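Local atomic coordinates of Arf-GAP with coiled-coil, ANK repeat and PH domain-containing protein 2 (Homo sapiens, PDB entry 6IF3), a protein that activates GTP hydrolysis by the small GTPase ARF6, and whose ankyrin repeats, the part described here, are required for interaction with RAB35. Residues 44-48 and 49-53. Residues are numbered along the deposited sequence; the frame is centred on the assembly and turned at random.
Sequences NKATP and LIQAV
Thr47 caps the helix 48-55 with its own side chain: OG1 accepts the backbone N-H of Ile50 at 3.0 Å in a nearly straight bond (163° at the hydrogen). A chi1 of 58° sets the hydroxyl between the backbone N and the carbonyl carbon of Thr47, which aims it forward at the Ile50 N-H of the first turn. Thr47 OG1 also lies 3.3 Å from Ile50 CG1, with the extended CG1-CD1 arm running past it, CD1 at 3.6 Å. The carbonyl of Thr47 opens the regular helical ladder, its O taking the N-H of Gln51 at 2.9 Å; CG of Gln51 passes alongside that oxygen at 3.4 Å. Pro48 has no N-H, which costs no bond at this first helical position, where an N-H would find no backbone acceptor within the helix; its CB lies 3.2 Å from Leu49 N. Pro48 O receives Ala52 N at 2.8 Å in a more bent bond (145°). Just ahead of the cap, Ala46 CB rests on Ile50 CG2 at 4.2 Å. A valine in place of Thr47 would probably leave the Ile50 N-H without its side-chain acceptor and weaken the start of the helix. Pro48 and Gln51 touch helix 10-19, whereas Leu49 and Ala52 pack on helix 58-66. Thr-Pro-Leu is the TPLH-type signature that begins the first helix of an ankyrin repeat, here ANK 1, with isoleucine in the histidine place.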
loop_
_atom_site.group_PDB
_atom_site.type_symbol
_atom_site.label_atom_id
_atom_site.label_comp_id
_atom_site.label_asym_id
_atom_site.label_seq_id
_atom_site.Cartn_x
_atom_site.Cartn_y
_atom_site.Cartn_z
ATOM N N ASN A 44 -4.211 -32.767 0.890
ATOM C CA ASN A 44 -4.626 -31.622 1.707
ATOM C C ASN A 44 -5.832 -30.864 1.180
ATOM O O ASN A 44 -5.986 -29.674 1.459
ATOM C CB ASN A 44 -3.455 -30.638 1.872
ATOM C CG ASN A 44 -2.259 -31.294 2.541
ATOM O OD1 ASN A 44 -2.333 -31.663 3.710
ATOM N ND2 ASN A 44 -1.161 -31.444 1.800
ATOM N N LYS A 45 -6.692 -31.549 0.434
ATOM C CA LYS A 45 -7.852 -30.905 -0.191
ATOM C C LYS A 45 -7.474 -29.703 -1.049
ATOM O O LYS A 45 -8.251 -28.773 -1.264
ATOM C CB LYS A 45 -8.881 -30.518 0.882
ATOM C CG LYS A 45 -9.417 -31.773 1.569
ATOM C CD LYS A 45 -10.717 -31.538 2.314
ATOM C CE LYS A 45 -11.340 -32.867 2.764
ATOM N NZ LYS A 45 -11.815 -33.716 1.631
ATOM N N ALA A 46 -6.282 -29.755 -1.631
ATOM C CA ALA A 46 -5.919 -28.722 -2.582
ATOM C C ALA A 46 -6.748 -28.848 -3.868
ATOM O O ALA A 46 -7.311 -29.911 -4.180
ATOM C CB ALA A 46 -4.393 -28.782 -2.904
ATOM N N THR A 47 -6.767 -27.753 -4.615
ATOM C CA THR A 47 -7.669 -27.544 -5.723
ATOM C C THR A 47 -6.914 -27.265 -7.017
ATOM O O THR A 47 -5.719 -26.976 -6.992
ATOM C CB THR A 47 -8.555 -26.332 -5.471
ATOM O OG1 THR A 47 -7.674 -25.196 -5.282
ATOM C CG2 THR A 47 -9.433 -26.514 -4.236
ATOM N N PRO A 48 -7.620 -27.299 -8.146
ATOM C CA PRO A 48 -6.979 -26.861 -9.395
ATOM C C PRO A 48 -6.429 -25.450 -9.306
ATOM O O PRO A 48 -5.314 -25.250 -9.807
ATOM C CB PRO A 48 -8.125 -26.988 -10.440
ATOM C CG PRO A 48 -8.957 -28.180 -9.884
ATOM C CD PRO A 48 -8.937 -27.928 -8.390
ATOM N N LEU A 49 -7.132 -24.532 -8.658
ATOM C CA LEU A 49 -6.637 -23.160 -8.663
ATOM C C LEU A 49 -5.426 -23.064 -7.770
ATOM O O LEU A 49 -4.479 -22.329 -8.113
ATOM C CB LEU A 49 -7.728 -22.189 -8.253
ATOM C CG LEU A 49 -7.379 -20.706 -8.276
ATOM C CD1 LEU A 49 -6.822 -20.300 -9.661
ATOM C CD2 LEU A 49 -8.634 -19.879 -7.942
ATOM N N ILE A 50 -5.397 -23.810 -6.665
ATOM C CA ILE A 50 -4.180 -23.827 -5.870
ATOM C C ILE A 50 -3.021 -24.457 -6.681
ATOM O O ILE A 50 -1.895 -23.961 -6.621
ATOM C CB ILE A 50 -4.398 -24.548 -4.513
ATOM C CG1 ILE A 50 -5.233 -23.649 -3.600
ATOM C CG2 ILE A 50 -3.084 -24.928 -3.879
ATOM C CD1 ILE A 50 -5.722 -24.355 -2.351
ATOM N N GLN A 51 -3.283 -25.515 -7.452
ATOM C CA GLN A 51 -2.234 -26.063 -8.309
ATOM C C GLN A 51 -1.748 -25.052 -9.339
ATOM O O GLN A 51 -0.566 -25.037 -9.678
ATOM C CB GLN A 51 -2.727 -27.338 -9.020
ATOM C CG GLN A 51 -2.862 -28.512 -7.997
ATOM C CD GLN A 51 -1.526 -28.886 -7.379
ATOM O OE1 GLN A 51 -0.544 -29.099 -8.086
ATOM N NE2 GLN A 51 -1.480 -28.953 -6.065
ATOM N N ALA A 52 -2.662 -24.221 -9.848
ATOM C CA ALA A 52 -2.288 -23.192 -10.838
ATOM C C ALA A 52 -1.350 -22.183 -10.208
ATOM O O ALA A 52 -0.371 -21.736 -10.829
ATOM C CB ALA A 52 -3.513 -22.500 -11.384
ATOM N N VAL A 53 -1.623 -21.861 -8.950
ATOM C CA VAL A 53 -0.757 -20.924 -8.215
ATOM C C VAL A 53 0.638 -21.537 -8.056
ATOM O O VAL A 53 1.668 -20.928 -8.411
ATOM C CB VAL A 53 -1.359 -20.583 -6.845
ATOM C CG1 VAL A 53 -0.289 -19.847 -5.967
ATOM C CG2 VAL A 53 -2.625 -19.731 -7.030
#